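Local atomic coordinates of glucose-6-phosphate 1-dehydrogenase (Mycobacterium avium, PDB entry 4LGV), a protein that probably catalyses the oxidation of glucose 6-phosphate to 6-phosphogluconolactone with NADP+ as electron acceptor, the entry step of the pentose phosphate pathway. Residues 228-233 with 345-350; 282-287 with 441-446; 288-293 with 321-326; 295-300 with 314-319. All blocks are in the same frame, centred on the assembly; numbering follows the deposited sequence.

From the N terminus, strand 222-230 comes first, and interaction 1 closes a long loop by pairing it with strand 347-354. Interaction 2 starts inside that loop, at the end of helix 273-284, but closes beyond it on helix 434-449, so the two cross. Interaction 3 (288-293 with 321-326) is nested inside both, and interaction 4 (295-300 with 314-319) is nested inside interaction 3, their segments adjoining in sequence. Interactions 1, 3 and 4 all reach the same mixed sheet. Interactions 2 and 3 touch through probable hydrogen bonds, Ala286 O with Asp326 N and Ile443 O with Leu290 N, which tie the turn 284-287 to the end of segment 321-326 and the loop 288-293 to helix 434-449.

Interaction 1: 228-233 with 345-350; sequences TMAEDF and HKVTEV
Met229 and Thr348 face each other on adjacent strands, with Met229 CG packed 3.7 Å from Thr348 OG1. The methionine chain is extended, CG anti to the backbone N (chi1 171°), and packs on Val251, His255 and Leu256 of helix 246-264. Thr348 holds its hydroxyl beside its own backbone N; Thr348 OG1 and a water are hydrogen-bonded at 2.8 Å, and the water donates to Ala230 O. On the other face of the sheet Ala230 CB meets Val347 CG1 at 4.3 Å. Further along that face Thr228 OG1 and Glu349 OE1 stand 4.4 Å apart, with a water between them; Arg338 also bonds the threonine hydroxyl, while Arg351 and the backbone N of Trp481 take the glutamate carboxylate.

These pairs belong to the central antiparallel step of the large mixed sheet of the C-terminal domain, the strand segments running at 179°. Four backbone hydrogen bonds hold them, among them Ala230 N to Val347 O at 2.8 Å with a nearly straight N-H (172°). Past the strand end Asp232 lies across the base of Lys346, OD1 coming 3.6 Å from Lys346 CB. The extended lysine carries its amine away to Gly410 O, and a water 2.9 Å from Lys346 N makes only a weak bond to Asp232 OD2.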
loop_
_atom_site.group_PDB
_atom_site.type_symbol
_atom_site.label_atom_id
_atom_site.label_comp_id
_atom_site.label_asym_id
_atom_site.label_seq_id
_atom_site.Cartn_x
_atom_site.Cartn_y
_atom_site.Cartn_z
ATOM N N THR A 228 -16.542 12.622 19.385
ATOM C CA THR A 228 -17.518 13.507 20.017
ATOM C C THR A 228 -18.410 12.692 20.908
ATOM O O THR A 228 -19.021 11.719 20.462
ATOM C CB THR A 228 -18.392 14.206 18.971
ATOM O OG1 THR A 228 -17.594 15.077 18.161
ATOM C CG2 THR A 228 -19.484 15.026 19.650
ATOM N N MET A 229 -18.484 13.071 22.177
ATOM C CA MET A 229 -19.477 12.530 23.074
ATOM C C MET A 229 -20.338 13.658 23.638
ATOM O O MET A 229 -19.899 14.419 24.491
ATOM C CB MET A 229 -18.859 11.794 24.237
ATOM C CG MET A 229 -19.984 11.463 25.215
ATOM S SD MET A 229 -19.419 10.430 26.518
ATOM C CE MET A 229 -20.994 10.136 27.295
ATOM N N ALA A 230 -21.581 13.728 23.185
ATOM C CA ALA A 230 -22.494 14.785 23.599
ATOM C C ALA A 230 -23.693 14.227 24.348
ATOM O O ALA A 230 -24.282 13.201 23.953
ATOM C CB ALA A 230 -22.946 15.563 22.386
ATOM N N GLU A 231 -24.033 14.865 25.450
ATOM C CA GLU A 231 -25.292 14.561 26.156
ATOM C C GLU A 231 -26.118 15.863 26.209
ATOM O O GLU A 231 -25.584 16.906 26.516
ATOM C CB GLU A 231 -24.997 14.015 27.562
ATOM C CG GLU A 231 -24.301 12.662 27.540
ATOM C CD GLU A 231 -23.872 12.171 28.904
ATOM O OE1 GLU A 231 -23.241 12.930 29.658
ATOM O OE2 GLU A 231 -24.201 11.039 29.253
ATOM N N ASP A 232 -27.398 15.768 25.889
ATOM C CA ASP A 232 -28.282 16.933 25.811
ATOM C C ASP A 232 -29.007 17.148 27.122
ATOM O O ASP A 232 -30.180 17.478 27.132
ATOM C CB ASP A 232 -29.289 16.815 24.641
ATOM C CG ASP A 232 -30.177 15.554 24.702
ATOM O OD1 ASP A 232 -29.930 14.640 25.512
ATOM O OD2 ASP A 232 -31.145 15.481 23.922
ATOM N N PHE A 233 -28.322 16.891 28.230
ATOM C CA PHE A 233 -28.896 17.082 29.564
ATOM C C PHE A 233 -27.754 17.466 30.505
ATOM O O PHE A 233 -26.569 17.249 30.201
ATOM C CB PHE A 233 -29.644 15.837 30.069
ATOM C CG PHE A 233 -28.895 14.527 29.859
ATOM C CD1 PHE A 233 -27.957 14.088 30.786
ATOM C CD2 PHE A 233 -29.123 13.743 28.724
ATOM C CE1 PHE A 233 -27.266 12.905 30.615
ATOM C CE2 PHE A 233 -28.436 12.560 28.537
ATOM C CZ PHE A 233 -27.500 12.128 29.481
ATOM N N HIS A 345 -27.291 17.648 21.425
ATOM C CA HIS A 345 -27.839 16.325 21.147
ATOM C C HIS A 345 -27.217 15.246 22.013
ATOM O O HIS A 345 -26.186 15.460 22.638
ATOM C CB HIS A 345 -27.598 15.955 19.693
ATOM C CG HIS A 345 -28.078 16.982 18.717
ATOM N ND1 HIS A 345 -29.416 17.211 18.468
ATOM C CD2 HIS A 345 -27.392 17.828 17.911
ATOM C CE1 HIS A 345 -29.533 18.161 17.556
ATOM N NE2 HIS A 345 -28.320 18.547 17.197
ATOM N N LYS A 346 -27.860 14.077 22.029
ATOM C CA LYS A 346 -27.285 12.892 22.641
ATOM C C LYS A 346 -26.663 12.003 21.566
ATOM O O LYS A 346 -27.381 11.343 20.827
ATOM C CB LYS A 346 -28.346 12.116 23.418
ATOM C CG LYS A 346 -27.792 10.923 24.160
ATOM C CD LYS A 346 -28.913 10.061 24.701
ATOM C CE LYS A 346 -28.386 8.764 25.276
ATOM N NZ LYS A 346 -29.402 8.119 26.147
ATOM N N VAL A 347 -25.334 12.006 21.464
ATOM C CA VAL A 347 -24.651 11.214 20.416
ATOM C C VAL A 347 -23.205 11.054 20.753
ATOM O O VAL A 347 -22.575 11.972 21.273
ATOM C CB VAL A 347 -24.815 11.871 19.018
ATOM C CG1 VAL A 347 -24.235 13.284 19.000
ATOM C CG2 VAL A 347 -24.224 11.027 17.940
ATOM N N THR A 348 -22.693 9.862 20.472
ATOM C CA THR A 348 -21.265 9.563 20.570
ATOM C C THR A 348 -20.812 9.080 19.226
ATOM O O THR A 348 -21.368 8.108 18.681
ATOM C CB THR A 348 -20.969 8.490 21.621
ATOM O OG1 THR A 348 -21.412 8.979 22.893
ATOM C CG2 THR A 348 -19.501 8.209 21.715
ATOM N N GLU A 349 -19.805 9.747 18.691
ATOM C CA GLU A 349 -19.374 9.545 17.315
ATOM C C GLU A 349 -17.847 9.509 17.225
ATOM O O GLU A 349 -17.149 10.192 17.956
ATOM C CB GLU A 349 -19.903 10.746 16.485
ATOM C CG GLU A 349 -19.292 10.952 15.127
ATOM C CD GLU A 349 -19.798 12.182 14.413
ATOM O OE1 GLU A 349 -19.080 13.236 14.406
ATOM O OE2 GLU A 349 -20.887 12.091 13.830
ATOM N N VAL A 350 -17.356 8.652 16.346
ATOM C CA VAL A 350 -15.954 8.625 15.979
ATOM C C VAL A 350 -15.937 8.955 14.484
ATOM O O VAL A 350 -16.487 8.218 13.677
ATOM C CB VAL A 350 -15.318 7.263 16.216
ATOM C CG1 VAL A 350 -13.825 7.269 15.814
ATOM C CG2 VAL A 350 -15.425 6.864 17.671
HETATM O O HOH W 1 -16.799 13.516 16.012
HETATM O O HOH W 2 -23.635 10.285 23.867
HETATM O O HOH W 3 -30.514 13.988 20.870
#

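Interaction 2: 282-287 with 441-446; sequences EVFRAM and WRIVQP
Ile443 has the most surface buried here, and its CD1 methyl does the touching: it lies 3.9 Å from Met287 CB. The same methyl comes within 4.2 Å of Phe284 CB, so it is received by two side-chain bases that stand three residues apart. Its CG1 sits beside the backbone N and anti to the carbonyl carbon, and the near-extended chi2 (162°) then pushes CD1 off the helix toward them.

Met287 crosses the isoleucine at about a right angle, its SD passing 4.1 Å from Ile443 CD1. Within its own segment the sulfur lies in the plane of the Phe284 ring, at the ring edge. A type I turn from Phe284 to Met287, closed by Met287 N to Phe284 O at 3.0 Å, carries the chain on from the last turns of helix 273-284. The contact thus joins the C-terminal region of one helix of the C-terminal domain to the flank of another, helix 434-449, while helix 246-264 also packs against Phe284 and Met287.

Arg442 supplies the polar half. NH1 and NH2 reach Met287 O end-on, the NH2 bond measuring 3.0 Å and the NH1 bond much the same. The oxygen is nearly in the guanidinium plane (8° out), and both donors lie in its carbonyl plane, a double grip that should limit rotation of the group. Chi3 near 63° bends the arginine chain toward this carbonyl, and Glu439, one turn earlier, forms a salt bridge with NH2. Nearby, Arg285 is paired with Asp275 of the second subunit.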
loop_
_atom_site.group_PDB
_atom_site.type_symbol
_atom_site.label_atom_id
_atom_site.label_comp_id
_atom_site.label_asym_id
_atom_site.label_seq_id
_atom_site.Cartn_x
_atom_site.Cartn_y
_atom_site.Cartn_z
ATOM N N GLU A 282 -1.742 -2.150 24.209
ATOM C CA GLU A 282 -0.715 -1.723 23.253
ATOM C C GLU A 282 -0.970 -0.329 22.690
ATOM O O GLU A 282 -0.027 0.361 22.380
ATOM C CB GLU A 282 -0.660 -2.640 22.024
ATOM C CG GLU A 282 -0.027 -3.941 22.283
ATOM C CD GLU A 282 0.086 -4.766 20.992
ATOM O OE1 GLU A 282 -0.491 -4.389 19.852
ATOM O OE2 GLU A 282 0.750 -5.815 21.168
ATOM N N VAL A 283 -2.237 -0.005 22.438
ATOM C CA VAL A 283 -2.581 1.298 21.914
ATOM C C VAL A 283 -2.146 2.348 22.916
ATOM O O VAL A 283 -1.482 3.301 22.574
ATOM C CB VAL A 283 -4.087 1.449 21.662
ATOM C CG1 VAL A 283 -4.437 2.894 21.302
ATOM C CG2 VAL A 283 -4.541 0.537 20.540
ATOM N N PHE A 284 -2.572 2.175 24.157
ATOM C CA PHE A 284 -2.355 3.198 25.185
ATOM C C PHE A 284 -0.852 3.386 25.416
ATOM O O PHE A 284 -0.392 4.511 25.693
ATOM C CB PHE A 284 -3.077 2.816 26.491
ATOM C CG PHE A 284 -4.564 2.724 26.376
ATOM C CD1 PHE A 284 -5.288 3.696 25.668
ATOM C CD2 PHE A 284 -5.245 1.681 26.969
ATOM C CE1 PHE A 284 -6.657 3.614 25.574
ATOM C CE2 PHE A 284 -6.624 1.591 26.854
ATOM C CZ PHE A 284 -7.343 2.573 26.168
ATOM N N ARG A 285 -0.090 2.306 25.298
ATOM C CA ARG A 285 1.377 2.394 25.532
ATOM C C ARG A 285 2.094 3.219 24.487
ATOM O O ARG A 285 3.210 3.626 24.711
ATOM C CB ARG A 285 1.994 1.009 25.646
ATOM C CG ARG A 285 1.540 0.410 26.971
ATOM C CD ARG A 285 2.059 -0.966 27.249
ATOM N NE ARG A 285 3.508 -0.916 27.359
ATOM C CZ ARG A 285 4.309 -1.962 27.231
ATOM N NH1 ARG A 285 3.823 -3.153 26.936
ATOM N NH2 ARG A 285 5.616 -1.792 27.372
ATOM N N ALA A 286 1.457 3.477 23.360
ATOM C CA ALA A 286 2.049 4.263 22.304
ATOM C C ALA A 286 1.479 5.666 22.310
ATOM O O ALA A 286 1.758 6.455 21.384
ATOM C CB ALA A 286 1.786 3.618 20.924
ATOM N N MET A 287 0.677 5.986 23.311
ATOM C CA MET A 287 0.124 7.335 23.430
ATOM C C MET A 287 0.913 8.153 24.461
ATOM O O MET A 287 1.072 7.747 25.587
ATOM C CB MET A 287 -1.352 7.291 23.886
ATOM C CG MET A 287 -2.304 6.622 22.886
ATOM S SD MET A 287 -4.045 6.558 23.343
ATOM C CE MET A 287 -4.506 8.302 23.243
ATOM N N TRP A 441 -4.818 6.471 33.118
ATOM C CA TRP A 441 -4.548 7.464 34.169
ATOM C C TRP A 441 -3.255 8.234 33.880
ATOM O O TRP A 441 -3.236 9.450 34.007
ATOM C CB TRP A 441 -4.489 6.831 35.573
ATOM C CG TRP A 441 -5.885 6.547 36.169
ATOM C CD1 TRP A 441 -6.401 5.323 36.489
ATOM C CD2 TRP A 441 -6.903 7.494 36.429
ATOM N NE1 TRP A 441 -7.678 5.447 36.945
ATOM C CE2 TRP A 441 -8.028 6.771 36.903
ATOM C CE3 TRP A 441 -7.003 8.885 36.275
ATOM C CZ2 TRP A 441 -9.225 7.394 37.261
ATOM C CZ3 TRP A 441 -8.191 9.508 36.638
ATOM C CH2 TRP A 441 -9.285 8.761 37.131
ATOM N N ARG A 442 -2.205 7.537 33.429
ATOM C CA ARG A 442 -0.973 8.231 33.037
ATOM C C ARG A 442 -1.276 9.256 31.947
ATOM O O ARG A 442 -0.828 10.394 32.020
ATOM C CB ARG A 442 0.054 7.234 32.508
ATOM C CG ARG A 442 1.270 7.891 31.851
ATOM C CD ARG A 442 2.199 6.907 31.174
ATOM N NE ARG A 442 1.584 6.187 30.049
ATOM C CZ ARG A 442 1.334 6.688 28.838
ATOM N NH1 ARG A 442 1.608 7.936 28.532
ATOM N NH2 ARG A 442 0.813 5.918 27.898
ATOM N N ILE A 443 -2.069 8.852 30.955
ATOM C CA ILE A 443 -2.389 9.723 29.837
ATOM C C ILE A 443 -3.082 11.005 30.275
ATOM O O ILE A 443 -2.685 12.085 29.848
ATOM C CB ILE A 443 -3.221 8.976 28.779
ATOM C CG1 ILE A 443 -2.343 7.937 28.107
ATOM C CG2 ILE A 443 -3.739 9.910 27.715
ATOM C CD1 ILE A 443 -3.105 6.877 27.370
ATOM N N VAL A 444 -4.073 10.902 31.154
ATOM C CA VAL A 444 -4.894 12.086 31.536
ATOM C C VAL A 444 -4.304 12.898 32.691
ATOM O O VAL A 444 -4.688 14.035 32.910
ATOM C CB VAL A 444 -6.363 11.729 31.875
ATOM C CG1 VAL A 444 -7.036 11.010 30.719
ATOM C CG2 VAL A 444 -6.481 10.895 33.154
ATOM N N GLN A 445 -3.371 12.323 33.434
ATOM C CA GLN A 445 -2.891 12.972 34.662
ATOM C C GLN A 445 -2.494 14.462 34.512
ATOM O O GLN A 445 -2.786 15.242 35.373
ATOM C CB GLN A 445 -1.744 12.162 35.260
ATOM C CG GLN A 445 -1.382 12.610 36.653
ATOM C CD GLN A 445 -2.560 12.381 37.570
ATOM O OE1 GLN A 445 -2.888 13.239 38.366
ATOM N NE2 GLN A 445 -3.293 11.275 37.365
ATOM N N PRO A 446 -1.825 14.843 33.417
ATOM C CA PRO A 446 -1.312 16.211 33.354
ATOM C C PRO A 446 -2.428 17.222 33.323
ATOM O O PRO A 446 -2.296 18.303 33.896
ATOM C CB PRO A 446 -0.529 16.242 32.043
ATOM C CG PRO A 446 -0.066 14.844 31.870
ATOM C CD PRO A 446 -1.188 13.974 32.406
#

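Interaction 3: 288-293 with 321-326; sequences PSLDPE and LRTEID
Pro288 and Leu290 lie against 321-326 without a single direct hydrogen bond across the contact, although a strand backbone runs close by. The polar link is one water, which donates to Pro288 O at 2.8 Å. It also sits by Thr323 OG1, at a modelled 2.5 Å that is short enough to be doubtful. Thr323 puts this hydroxyl anti to its backbone N (chi1 -177°), which turns OG1 toward Pro288 O with the water between the two oxygens.

Leu290 makes the apolar part of the contact. Its CD2 methyl is 3.8 Å from Leu321 CD1 and equally close, 3.8 Å, to Thr323 CB, while CD1 meets Leu321 CD2 at 3.9 Å. The two leucines cross at about a right angle; Leu321 has CG between its backbone N and carbonyl carbon (chi1 65°), which brings both its methyls against Leu290.

The loop 288-293 connects helix 273-284 to strand 295-300, and its first three residues are extended in the polyproline II region. It packs against strand 318-323 of the mixed sheet through side chains, while its backbone turns to helix 434-449: Leu290 is bonded to Ile443, and its side chain also touches Ile443 and Val447. Leu290 therefore lies between sheet and helix.

The Pro288 ring meets Glu324, CD lying 3.5 Å from Glu324 O and CG 3.6 Å from Glu324 OE2. At the other end an Asx turn, Glu293 N to Asp291 OD1, leads into a 3-10 segment. Beyond the strand, Asp326 OD2 bonds Ser361 OG of the third subunit.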
loop_
_atom_site.group_PDB
_atom_site.type_symbol
_atom_site.label_atom_id
_atom_site.label_comp_id
_atom_site.label_asym_id
_atom_site.label_seq_id
_atom_site.Cartn_x
_atom_site.Cartn_y
_atom_site.Cartn_z
ATOM N N PRO A 288 1.362 9.345 24.091
ATOM C CA PRO A 288 1.960 10.242 25.053
ATOM C C PRO A 288 0.892 10.825 25.984
ATOM O O PRO A 288 -0.284 10.884 25.633
ATOM C CB PRO A 288 2.561 11.345 24.181
ATOM C CG PRO A 288 1.731 11.372 22.958
ATOM C CD PRO A 288 1.149 9.986 22.783
ATOM N N SER A 289 1.315 11.250 27.156
ATOM C CA SER A 289 0.432 11.953 28.058
ATOM C C SER A 289 -0.111 13.237 27.421
ATOM O O SER A 289 0.542 13.855 26.612
ATOM C CB SER A 289 1.160 12.219 29.377
ATOM O OG SER A 289 2.323 12.983 29.156
ATOM N N LEU A 290 -1.310 13.620 27.818
ATOM C CA LEU A 290 -1.931 14.821 27.252
ATOM C C LEU A 290 -1.108 16.088 27.536
ATOM O O LEU A 290 -0.504 16.220 28.616
ATOM C CB LEU A 290 -3.334 15.017 27.800
ATOM C CG LEU A 290 -4.357 13.943 27.525
ATOM C CD1 LEU A 290 -5.638 14.295 28.219
ATOM C CD2 LEU A 290 -4.587 13.830 26.040
ATOM N N ASP A 291 -1.111 16.990 26.544
ATOM C CA ASP A 291 -0.627 18.363 26.671
ATOM C C ASP A 291 -1.748 19.297 27.224
ATOM O O ASP A 291 -2.704 19.618 26.525
ATOM C CB ASP A 291 -0.174 18.877 25.311
ATOM C CG ASP A 291 0.521 20.243 25.398
ATOM O OD1 ASP A 291 0.454 20.892 26.472
ATOM O OD2 ASP A 291 1.171 20.627 24.409
ATOM N N PRO A 292 -1.629 19.765 28.478
ATOM C CA PRO A 292 -2.679 20.649 29.072
ATOM C C PRO A 292 -2.973 21.930 28.264
ATOM O O PRO A 292 -4.051 22.464 28.391
ATOM C CB PRO A 292 -2.107 21.017 30.462
ATOM C CG PRO A 292 -1.076 19.974 30.727
ATOM C CD PRO A 292 -0.485 19.620 29.375
ATOM N N GLU A 293 -2.011 22.395 27.457
ATOM C CA GLU A 293 -2.191 23.577 26.606
ATOM C C GLU A 293 -3.076 23.280 25.431
ATOM O O GLU A 293 -3.557 24.181 24.777
ATOM C CB GLU A 293 -0.850 24.119 26.071
ATOM C CG GLU A 293 0.252 24.336 27.111
ATOM C CD GLU A 293 -0.131 25.292 28.226
ATOM O OE1 GLU A 293 -1.041 26.126 28.007
ATOM O OE2 GLU A 293 0.479 25.206 29.326
ATOM N N LEU A 321 -9.907 18.101 23.724
ATOM C CA LEU A 321 -8.482 17.834 23.844
ATOM C C LEU A 321 -7.882 17.237 22.572
ATOM O O LEU A 321 -8.589 16.784 21.681
ATOM C CB LEU A 321 -8.213 16.928 25.026
ATOM C CG LEU A 321 -8.775 15.506 24.963
ATOM C CD1 LEU A 321 -7.868 14.521 24.185
ATOM C CD2 LEU A 321 -9.014 14.974 26.363
ATOM N N ARG A 322 -6.565 17.280 22.498
ATOM C CA ARG A 322 -5.834 16.714 21.401
ATOM C C ARG A 322 -4.918 15.636 21.936
ATOM O O ARG A 322 -4.221 15.861 22.894
ATOM C CB ARG A 322 -4.995 17.785 20.675
ATOM C CG ARG A 322 -4.159 17.253 19.504
ATOM C CD ARG A 322 -3.415 18.413 18.827
ATOM N NE ARG A 322 -2.676 17.985 17.641
ATOM C CZ ARG A 322 -2.311 18.777 16.614
ATOM N NH1 ARG A 322 -2.608 20.076 16.579
ATOM N NH2 ARG A 322 -1.624 18.264 15.599
ATOM N N THR A 323 -4.879 14.510 21.245
ATOM C CA THR A 323 -3.944 13.445 21.560
ATOM C C THR A 323 -3.475 12.763 20.258
ATOM O O THR A 323 -3.681 13.277 19.142
ATOM C CB THR A 323 -4.602 12.430 22.517
ATOM O OG1 THR A 323 -3.652 11.440 22.878
ATOM C CG2 THR A 323 -5.787 11.762 21.864
ATOM N N GLU A 324 -2.771 11.659 20.405
ATOM C CA GLU A 324 -2.203 10.971 19.265
ATOM C C GLU A 324 -1.803 9.555 19.674
ATOM O O GLU A 324 -1.647 9.260 20.861
ATOM C CB GLU A 324 -0.966 11.717 18.709
ATOM C CG GLU A 324 0.190 11.735 19.667
ATOM C CD GLU A 324 1.494 12.348 19.160
ATOM O OE1 GLU A 324 2.043 11.939 18.108
ATOM O OE2 GLU A 324 1.992 13.203 19.886
ATOM N N ILE A 325 -1.618 8.708 18.679
ATOM C CA ILE A 325 -1.113 7.333 18.880
ATOM C C ILE A 325 0.139 7.178 18.003
ATOM O O ILE A 325 0.051 7.164 16.772
ATOM C CB ILE A 325 -2.169 6.308 18.483
ATOM C CG1 ILE A 325 -3.404 6.471 19.347
ATOM C CG2 ILE A 325 -1.648 4.897 18.628
ATOM C CD1 ILE A 325 -4.604 5.703 18.820
ATOM N N ASP A 326 1.292 7.101 18.646
ATOM C CA ASP A 326 2.575 7.224 17.960
ATOM C C ASP A 326 3.141 5.871 17.559
ATOM O O ASP A 326 4.211 5.464 18.034
ATOM C CB ASP A 326 3.568 7.994 18.848
ATOM C CG ASP A 326 4.834 8.382 18.113
ATOM O OD1 ASP A 326 4.810 8.657 16.887
ATOM O OD2 ASP A 326 5.896 8.406 18.811
HETATM O O HOH W 4 -1.921 12.634 24.139
#

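Interaction 4: 295-300 with 314-319; sequences CVRGQY and TTETYV
Gly298 faces both Thr317 and Tyr318, the signature of a classic beta bulge, and the backbones lie close here, Gly298 CA 4.6 Å from Tyr318 CA. Gly298 O accepts from Thr317 N at 2.8 Å and more weakly from Tyr318 N, while Gly298 N donates almost straight (171°) to Tyr318 O at 2.9 Å. Tyr318 presents the edge of its ring to Gly298 N and Val296 O. Thr317 points its OG1 back across the gap and takes Tyr300 N at 3.1 Å; Tyr457 OH is a second partner of this hydroxyl. At the other end, Cys295 SG packs on Val319 CG1 at 3.7 Å.

Arg297 reaches over the irregular chain before the bulge. Bent at chi3 (74°), it brings NH2 to Thr314 O at 2.8 Å and into a salt bridge with Glu316 OE1 at 2.9 Å. Guanidinium and carboxylate planes are 58° apart and the nitrogen meets OE1 from above the carboxylate plane, so this is no flat two-pronged pair; Glu316 CB lies over one guanidinium face. Ser452 O takes NH1, and Val248 N bonds Glu316 OE2.

More open to solvent is the side at Thr314, where both threonine CB atoms point away from 295-300 and Thr315 OG1 bonds Asp243 O. The backbone there is still gripped, Gln299 NE2 holding Thr315 O at 3.0 Å and also bonding Ser313 O. Within the mixed sheet, strand 295-300 lies between 318-323 and the edge strand 454-457; helix 246-264 packs on Glu316 and Val319, and helix 466-470 on Val296 and Tyr318.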
loop_
_atom_site.group_PDB
_atom_site.type_symbol
_atom_site.label_atom_id
_atom_site.label_comp_id
_atom_site.label_asym_id
_atom_site.label_seq_id
_atom_site.Cartn_x
_atom_site.Cartn_y
_atom_site.Cartn_z
ATOM N N CYS A 295 -5.806 21.417 25.812
ATOM C CA CYS A 295 -6.980 20.934 26.480
ATOM C C CYS A 295 -7.852 22.122 26.920
ATOM O O CYS A 295 -7.384 23.031 27.596
ATOM C CB CYS A 295 -6.604 20.070 27.673
ATOM S SG CYS A 295 -8.046 19.414 28.573
ATOM N N VAL A 296 -9.125 22.087 26.540
ATOM C CA VAL A 296 -10.063 23.156 26.813
ATOM C C VAL A 296 -11.152 22.640 27.740
ATOM O O VAL A 296 -11.828 21.634 27.451
ATOM C CB VAL A 296 -10.675 23.667 25.497
ATOM C CG1 VAL A 296 -11.859 24.580 25.750
ATOM C CG2 VAL A 296 -9.613 24.398 24.679
ATOM N N ARG A 297 -11.359 23.351 28.840
ATOM C CA ARG A 297 -12.314 22.927 29.856
ATOM C C ARG A 297 -13.482 23.887 29.910
ATOM O O ARG A 297 -13.301 25.109 29.913
ATOM C CB ARG A 297 -11.651 22.851 31.211
ATOM C CG ARG A 297 -10.626 21.761 31.272
ATOM C CD ARG A 297 -9.779 21.856 32.509
ATOM N NE ARG A 297 -10.525 21.440 33.680
ATOM C CZ ARG A 297 -10.953 22.238 34.668
ATOM N NH1 ARG A 297 -10.741 23.558 34.672
ATOM N NH2 ARG A 297 -11.611 21.689 35.684
ATOM N N GLY A 298 -14.686 23.327 29.938
ATOM C CA GLY A 298 -15.898 24.113 29.939
ATOM C C GLY A 298 -16.811 23.780 31.103
ATOM O O GLY A 298 -16.730 22.698 31.681
ATOM N N GLN A 299 -17.705 24.726 31.406
ATOM C CA GLN A 299 -18.700 24.566 32.449
ATOM C C GLN A 299 -19.959 25.276 32.022
ATOM O O GLN A 299 -19.937 26.471 31.705
ATOM C CB GLN A 299 -18.209 25.176 33.741
ATOM C CG GLN A 299 -18.976 24.748 34.963
ATOM C CD GLN A 299 -18.599 25.604 36.154
ATOM O OE1 GLN A 299 -19.125 26.716 36.306
ATOM N NE2 GLN A 299 -17.684 25.108 36.998
ATOM N N TYR A 300 -21.055 24.537 31.973
ATOM C CA TYR A 300 -22.261 25.126 31.469
ATOM C C TYR A 300 -22.866 26.145 32.487
ATOM O O TYR A 300 -22.783 25.953 33.701
ATOM C CB TYR A 300 -23.250 24.045 31.034
ATOM C CG TYR A 300 -23.955 23.251 32.119
ATOM C CD1 TYR A 300 -25.084 23.760 32.777
ATOM C CD2 TYR A 300 -23.588 21.931 32.377
ATOM C CE1 TYR A 300 -25.779 22.988 33.715
ATOM C CE2 TYR A 300 -24.264 21.150 33.306
ATOM C CZ TYR A 300 -25.356 21.678 33.986
ATOM O OH TYR A 300 -25.981 20.873 34.894
ATOM N N THR A 314 -14.786 25.008 40.050
ATOM C CA THR A 314 -14.072 25.062 38.771
ATOM C C THR A 314 -14.081 23.687 38.092
ATOM O O THR A 314 -13.253 23.429 37.226
ATOM C CB THR A 314 -12.623 25.558 38.930
ATOM O OG1 THR A 314 -11.961 24.742 39.900
ATOM C CG2 THR A 314 -12.610 27.037 39.377
ATOM N N THR A 315 -15.018 22.820 38.482
ATOM C CA THR A 315 -15.174 21.487 37.865
ATOM C C THR A 315 -15.750 21.620 36.455
ATOM O O THR A 315 -16.682 22.408 36.218
ATOM C CB THR A 315 -16.084 20.590 38.711
ATOM O OG1 THR A 315 -15.506 20.437 40.010
ATOM C CG2 THR A 315 -16.246 19.238 38.082
ATOM N N GLU A 316 -15.186 20.857 35.518
ATOM C CA GLU A 316 -15.589 20.958 34.098
ATOM C C GLU A 316 -16.737 20.014 33.840
ATOM O O GLU A 316 -16.768 18.897 34.329
ATOM C CB GLU A 316 -14.398 20.684 33.168
ATOM C CG GLU A 316 -13.984 19.194 32.932
ATOM C CD GLU A 316 -13.250 18.536 34.095
ATOM O OE1 GLU A 316 -13.062 19.185 35.152
ATOM O OE2 GLU A 316 -12.880 17.343 33.962
ATOM N N THR A 317 -17.722 20.494 33.096
ATOM C CA THR A 317 -18.770 19.648 32.564
ATOM C C THR A 317 -18.510 19.352 31.096
ATOM O O THR A 317 -19.314 18.672 30.472
ATOM C CB THR A 317 -20.143 20.338 32.655
ATOM O OG1 THR A 317 -20.110 21.555 31.892
ATOM C CG2 THR A 317 -20.510 20.633 34.087
ATOM N N TYR A 318 -17.441 19.920 30.536
ATOM C CA TYR A 318 -17.088 19.780 29.109
ATOM C C TYR A 318 -15.586 19.767 28.974
ATOM O O TYR A 318 -14.909 20.475 29.713
ATOM C CB TYR A 318 -17.610 20.954 28.288
ATOM C CG TYR A 318 -17.157 21.015 26.831
ATOM C CD1 TYR A 318 -15.881 21.469 26.494
ATOM C CD2 TYR A 318 -18.010 20.659 25.800
ATOM C CE1 TYR A 318 -15.462 21.539 25.177
ATOM C CE2 TYR A 318 -17.595 20.714 24.470
ATOM C CZ TYR A 318 -16.314 21.145 24.160
ATOM O OH TYR A 318 -15.875 21.246 22.861
ATOM N N VAL A 319 -15.066 18.934 28.056
ATOM C CA VAL A 319 -13.639 18.950 27.706
ATOM C C VAL A 319 -13.434 18.747 26.238
ATOM O O VAL A 319 -14.074 17.909 25.646
ATOM C CB VAL A 319 -12.829 17.752 28.221
ATOM C CG1 VAL A 319 -11.529 18.225 28.876
ATOM C CG2 VAL A 319 -13.640 16.914 29.165
#